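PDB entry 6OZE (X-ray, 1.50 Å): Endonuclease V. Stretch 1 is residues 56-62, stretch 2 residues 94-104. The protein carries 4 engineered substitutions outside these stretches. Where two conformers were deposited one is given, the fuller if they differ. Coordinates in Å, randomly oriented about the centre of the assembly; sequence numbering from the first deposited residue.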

ATOM      1  N   CYS A  56       4.975 -15.212  -0.777  1.00 21.34           N
ATOM      2  CA  CYS A  56       4.240 -15.224   0.477  1.00 20.23           C
ATOM      3  C   CYS A  56       3.379 -13.974   0.552  1.00 20.56           C
ATOM      4  O   CYS A  56       3.842 -12.876   0.221  1.00 23.15           O
ATOM      5  CB  CYS A  56       5.194 -15.266   1.669  1.00 22.29           C
ATOM      6  SG  CYS A  56       4.360 -15.412   3.237  1.00 23.65           S
ATOM      7  N   ALA A  57       2.123 -14.148   0.950  1.00 20.82           N
ATOM      8  CA  ALA A  57       1.205 -13.039   1.185  1.00 21.69           C
ATOM      9  C   ALA A  57       0.961 -12.944   2.682  1.00 20.02           C
ATOM     10  O   ALA A  57       0.728 -13.967   3.342  1.00 20.40           O
ATOM     11  CB  ALA A  57      -0.122 -13.265   0.445  1.00 21.79           C
ATOM     12  N   SER A  58       1.034 -11.721   3.227  1.00 19.45           N
ATOM     13  CA  SER A  58       0.875 -11.527   4.660  1.00 20.10           C
ATOM     14  C   SER A  58      -0.090 -10.389   4.961  1.00 18.20           C
ATOM     15  O   SER A  58      -0.129  -9.377   4.246  1.00 18.87           O
ATOM     16  CB  SER A  58       2.215 -11.202   5.334  1.00 21.79           C
ATOM     17  OG  SER A  58       3.120 -12.301   5.184  1.00 22.79           O
ATOM     18  N   LEU A  59      -0.853 -10.568   6.033  1.00 19.00           N
ATOM     19  CA  LEU A  59      -1.719  -9.530   6.587  1.00 17.28           C
ATOM     20  C   LEU A  59      -1.426  -9.410   8.066  1.00 19.09           C
ATOM     21  O   LEU A  59      -1.417 -10.415   8.785  1.00 21.19           O
ATOM     22  CB  LEU A  59      -3.191  -9.905   6.366  1.00 20.27           C
ATOM     23  CG  LEU A  59      -4.229  -9.121   7.177  1.00 20.68           C
ATOM     24  CD1 LEU A  59      -4.256  -7.667   6.716  1.00 21.81           C
ATOM     25  CD2 LEU A  59      -5.602  -9.754   7.003  1.00 22.40           C
ATOM     26  N   VAL A  60      -1.170  -8.179   8.519  1.00 17.58           N
ATOM     27  CA  VAL A  60      -0.993  -7.909   9.939  1.00 20.33           C
ATOM     28  C   VAL A  60      -1.977  -6.823  10.346  1.00 20.55           C
ATOM     29  O   VAL A  60      -2.400  -6.003   9.525  1.00 21.33           O
ATOM     30  CB  VAL A  60       0.447  -7.498  10.313  1.00 20.66           C
ATOM     31  CG1 VAL A  60       1.433  -8.613   9.946  1.00 24.03           C
ATOM     32  CG2 VAL A  60       0.831  -6.151   9.654  1.00 21.28           C
ATOM     33  N   VAL A  61      -2.395  -6.862  11.603  1.00 19.63           N
ATOM     34  CA  VAL A  61      -3.172  -5.771  12.183  1.00 21.18           C
ATOM     35  C   VAL A  61      -2.443  -5.293  13.426  1.00 20.53           C
ATOM     36  O   VAL A  61      -2.012  -6.108  14.251  1.00 21.75           O
ATOM     37  CB  VAL A  61      -4.608  -6.201  12.532  1.00 23.90           C
ATOM     38  CG1 VAL A  61      -5.400  -5.006  13.080  1.00 26.41           C
ATOM     39  CG2 VAL A  61      -5.290  -6.813  11.295  1.00 22.48           C
ATOM     40  N   LEU A  62      -2.287  -3.975  13.553  1.00 19.90           N
ATOM     41  CA  LEU A  62      -1.632  -3.368  14.699  1.00 21.52           C
ATOM     42  C   LEU A  62      -2.610  -2.461  15.439  1.00 22.61           C
ATOM     43  O   LEU A  62      -3.492  -1.841  14.839  1.00 21.29           O
ATOM     44  CB  LEU A  62      -0.423  -2.515  14.265  1.00 22.16           C
ATOM     45  CG  LEU A  62       0.882  -3.225  13.903  1.00 24.71           C
ATOM     46  CD1 LEU A  62       0.746  -4.176  12.724  1.00 29.09           C
ATOM     47  CD2 LEU A  62       1.965  -2.179  13.627  1.00 24.33           C
TER
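Stretch 2, residues 94-104: PFLLELVQQLR

A57 offers a single methyl group, yet that methyl meets three helix residues. CB of A57 lies 4.1 Å from CB of F95, 4.1 Å from CD2 of L96 and 3.9 Å from CD1 of L99. No hydrogen bond joins stretch 2 to stretch 1; the contact is van der Waals packing, mostly between apolar side chains, with some methyls against backbone carbonyls.

Stretch 2 is helical from P94 to R104, and the helix extends beyond both ends of the stretch. The helix is kinked at P94 and F95, whose backbone N atoms have no bond to the turn before. From there the regular i to i+4 pattern holds, from E98 N to P94 O at 3.2 Å through R104 N to V100 O at 2.9 Å. Stretch 1 is a strand that also continues in both directions. The helix lies across it with the two chains running roughly the same way. The angle between their N-to-C directions is 37°, the signed crossing angle is -37°, and the axes approach to 8.2 Å. The backbones come near at two places: CA of A57 is 6.5 Å from CA of L96, and CA of L59 is 6.5 Å from CA of L99. The buried surface, both sides summed, is 342 Å².

Strand alternation selects the contacting side chains. A57, L59 and V61 point toward the helix, while S58 and V60 point away. S58 still takes part through its backbone: C of S58 is 3.8 Å from CD1 of L99. Its hydroxyl is hydrogen-bonded elsewhere in the structure.

On the helix, F95, L99 and L103 point toward the strand, spaced four residues apart and so about one turn from each other. F95 makes its contact near the backbone. Its CB meets A57, but the end of its side chain leads away. L96 does the reverse: it starts sideways and its end comes nearer, which brings CD2 to A57.

L99 is central on the helix side. CD1 of L99 is 3.6 Å from the backbone O of A57, a packing contact between a methyl and a carbonyl. L99 also faces L59, with CB of L99 4.0 Å from CB of L59.

L59 has the largest area covered by the other stretch. With chi1 t and chi2 p, L59 places its CD2 against the helix backbone, 3.6 Å from O of L99 and 3.9 Å from CA of V100. CD2 of L59 is also 4.2 Å from CG2 of V100 and 4.0 Å from CD2 of L103. One methyl thus touches three successive contact residues of the helix.

L103 carries the packing on to V61. CD2 of L103 is 3.7 Å from CG2 of V61. Q101 points away from the strand. OE1 of Q101 accepts a weak hydrogen bond from NE of R104 at 3.3 Å, which stays within the helix.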

ATOM      1  N   PRO A  94      -5.890 -11.155  -5.400  1.00 24.84           N
ATOM      2  CA  PRO A  94      -6.668 -12.334  -4.990  1.00 25.50           C
ATOM      3  C   PRO A  94      -6.244 -12.889  -3.643  1.00 27.67           C
ATOM      4  O   PRO A  94      -7.093 -13.272  -2.827  1.00 26.73           O
ATOM      5  CB  PRO A  94      -6.407 -13.335  -6.118  1.00 25.95           C
ATOM      6  CG  PRO A  94      -6.144 -12.489  -7.299  1.00 27.38           C
ATOM      7  CD  PRO A  94      -5.380 -11.311  -6.778  1.00 25.54           C
ATOM      8  N   PHE A  95      -4.940 -12.944  -3.390  1.00 23.71           N
ATOM      9  CA  PHE A  95      -4.457 -13.554  -2.160  1.00 24.14           C
ATOM     10  C   PHE A  95      -4.620 -12.632  -0.967  1.00 23.71           C
ATOM     11  O   PHE A  95      -4.974 -13.087   0.127  1.00 24.08           O
ATOM     12  CB  PHE A  95      -3.008 -13.992  -2.343  1.00 25.49           C
ATOM     13  CG  PHE A  95      -2.833 -14.893  -3.511  1.00 29.24           C
ATOM     14  CD1 PHE A  95      -3.248 -16.210  -3.441  1.00 29.28           C
ATOM     15  CD2 PHE A  95      -2.323 -14.417  -4.705  1.00 33.61           C
ATOM     16  CE1 PHE A  95      -3.121 -17.048  -4.528  1.00 33.68           C
ATOM     17  CE2 PHE A  95      -2.205 -15.257  -5.801  1.00 37.22           C
ATOM     18  CZ  PHE A  95      -2.597 -16.571  -5.708  1.00 37.89           C
ATOM     19  N   LEU A  96      -4.371 -11.340  -1.157  1.00 21.91           N
ATOM     20  CA  LEU A  96      -4.573 -10.415  -0.057  1.00 21.02           C
ATOM     21  C   LEU A  96      -6.047 -10.328   0.304  1.00 22.49           C
ATOM     22  O   LEU A  96      -6.404 -10.275   1.485  1.00 23.51           O
ATOM     23  CB  LEU A  96      -4.029  -9.042  -0.446  1.00 22.23           C
ATOM     24  CG  LEU A  96      -2.522  -9.023  -0.701  1.00 25.10           C
ATOM     25  CD1 LEU A  96      -2.085  -7.596  -1.094  1.00 29.56           C
ATOM     26  CD2 LEU A  96      -1.782  -9.468   0.549  1.00 25.18           C
ATOM     27  N   LEU A  97      -6.921 -10.311  -0.701  1.00 23.30           N
ATOM     28  CA  LEU A  97      -8.348 -10.283  -0.410  0.55 26.32           C
ATOM     29  C   LEU A  97      -8.776 -11.509   0.395  1.00 27.21           C
ATOM     30  O   LEU A  97      -9.592 -11.398   1.318  1.00 30.25           O
ATOM     31  CB  LEU A  97      -9.140 -10.150  -1.709  0.55 30.98           C
ATOM     32  CG  LEU A  97     -10.558  -9.600  -1.587  0.55 32.14           C
ATOM     33  CD1 LEU A  97     -10.936  -8.921  -2.867  0.55 36.25           C
ATOM     34  CD2 LEU A  97     -11.517 -10.725  -1.306  0.55 37.71           C
ATOM     35  N   GLU A  98      -8.230 -12.690   0.067  1.00 23.69           N
ATOM     36  CA  GLU A  98      -8.554 -13.905   0.804  1.00 23.82           C
ATOM     37  C   GLU A  98      -8.114 -13.819   2.263  1.00 24.47           C
ATOM     38  O   GLU A  98      -8.808 -14.320   3.160  1.00 26.17           O
ATOM     39  CB  GLU A  98      -7.899 -15.108   0.129  1.00 29.96           C
ATOM     40  CG  GLU A  98      -8.335 -16.439   0.678  1.00 37.31           C
ATOM     41  CD  GLU A  98      -9.766 -16.788   0.298  1.00 42.25           C
ATOM     42  OE1 GLU A  98     -10.291 -16.194  -0.669  1.00 41.79           O
ATOM     43  OE2 GLU A  98     -10.358 -17.657   0.968  1.00 55.81           O
ATOM     44  N   LEU A  99      -6.954 -13.212   2.521  1.00 22.14           N
ATOM     45  CA  LEU A  99      -6.517 -13.060   3.906  1.00 24.17           C
ATOM     46  C   LEU A  99      -7.445 -12.130   4.677  1.00 21.27           C
ATOM     47  O   LEU A  99      -7.763 -12.394   5.843  1.00 23.56           O
ATOM     48  CB  LEU A  99      -5.085 -12.518   3.963  1.00 23.10           C
ATOM     49  CG  LEU A  99      -4.002 -13.475   3.452  1.00 23.68           C
ATOM     50  CD1 LEU A  99      -2.644 -12.737   3.408  1.00 24.72           C
ATOM     51  CD2 LEU A  99      -3.926 -14.701   4.327  1.00 33.07           C
ATOM     52  N   VAL A 100      -7.878 -11.035   4.049  1.00 22.01           N
ATOM     53  CA  VAL A 100      -8.784 -10.110   4.727  1.00 26.99           C
ATOM     54  C   VAL A 100     -10.111 -10.791   5.029  1.00 26.21           C
ATOM     55  O   VAL A 100     -10.662 -10.658   6.130  1.00 27.39           O
ATOM     56  CB  VAL A 100      -8.963  -8.829   3.889  1.00 25.09           C
ATOM     57  CG1 VAL A 100     -10.014  -7.921   4.526  1.00 30.52           C
ATOM     58  CG2 VAL A 100      -7.639  -8.104   3.759  1.00 24.35           C
ATOM     59  N   GLN A 101     -10.636 -11.562   4.068  1.00 27.39           N
ATOM     60  CA  GLN A 101     -11.905 -12.241   4.305  1.00 29.38           C
ATOM     61  C   GLN A 101     -11.785 -13.299   5.395  1.00 27.92           C
ATOM     62  O   GLN A 101     -12.685 -13.434   6.234  1.00 34.03           O
ATOM     63  CB  GLN A 101     -12.457 -12.839   3.011  1.00 34.36           C
ATOM     64  CG  GLN A 101     -13.884 -13.364   3.164  1.00 42.13           C
ATOM     65  CD  GLN A 101     -14.868 -12.264   3.542  1.00 38.72           C
ATOM     66  OE1 GLN A 101     -14.679 -11.096   3.196  1.00 47.75           O
ATOM     67  NE2 GLN A 101     -15.921 -12.635   4.263  1.00 54.41           N
ATOM     68  N   GLN A 102     -10.683 -14.056   5.412  1.00 27.56           N
ATOM     69  CA  GLN A 102     -10.460 -14.995   6.505  1.00 30.39           C
ATOM     70  C   GLN A 102     -10.526 -14.290   7.856  1.00 31.00           C
ATOM     71  O   GLN A 102     -11.171 -14.772   8.797  1.00 35.13           O
ATOM     72  CB  GLN A 102      -9.109 -15.695   6.345  1.00 37.78           C
ATOM     73  CG  GLN A 102      -8.720 -16.499   7.581  1.00 55.11           C
ATOM     74  CD  GLN A 102      -7.266 -16.927   7.596  1.00 65.82           C
ATOM     75  OE1 GLN A 102      -6.448 -16.423   6.828  1.00 62.93           O
ATOM     76  NE2 GLN A 102      -6.934 -17.865   8.480  1.00 82.25           N
ATOM     77  N   LEU A 103      -9.862 -13.142   7.967  1.00 28.36           N
ATOM     78  CA  LEU A 103      -9.925 -12.373   9.206  1.00 29.70           C
ATOM     79  C   LEU A 103     -11.358 -11.940   9.506  1.00 31.11           C
ATOM     80  O   LEU A 103     -11.835 -12.079  10.636  1.00 34.17           O
ATOM     81  CB  LEU A 103      -8.995 -11.166   9.099  1.00 25.80           C
ATOM     82  CG  LEU A 103      -8.977 -10.269  10.341  1.00 26.71           C
ATOM     83  CD1 LEU A 103      -8.619 -11.081  11.581  1.00 31.38           C
ATOM     84  CD2 LEU A 103      -8.016  -9.099  10.131  1.00 26.99           C
ATOM     85  N   ARG A 104     -12.062 -11.418   8.494  1.00 33.87           N
ATOM     86  CA  ARG A 104     -13.411 -10.892   8.700  1.00 40.26           C
ATOM     87  C   ARG A 104     -14.352 -11.952   9.259  1.00 45.88           C
ATOM     88  O   ARG A 104     -15.260 -11.630  10.035  1.00 48.92           O
ATOM     89  CB  ARG A 104     -13.964 -10.328   7.384  1.00 44.37           C
ATOM     90  CG  ARG A 104     -15.048  -9.264   7.558  1.00 54.14           C
ATOM     91  CD  ARG A 104     -15.775  -8.944   6.247  1.00 53.32           C
ATOM     92  NE  ARG A 104     -14.891  -8.440   5.194  1.00 42.31           N
ATOM     93  CZ  ARG A 104     -14.674  -7.151   4.939  1.00 45.67           C
ATOM     94  NH1 ARG A 104     -15.270  -6.214   5.664  1.00 47.00           N
ATOM     95  NH2 ARG A 104     -13.858  -6.795   3.955  1.00 49.49           N
TER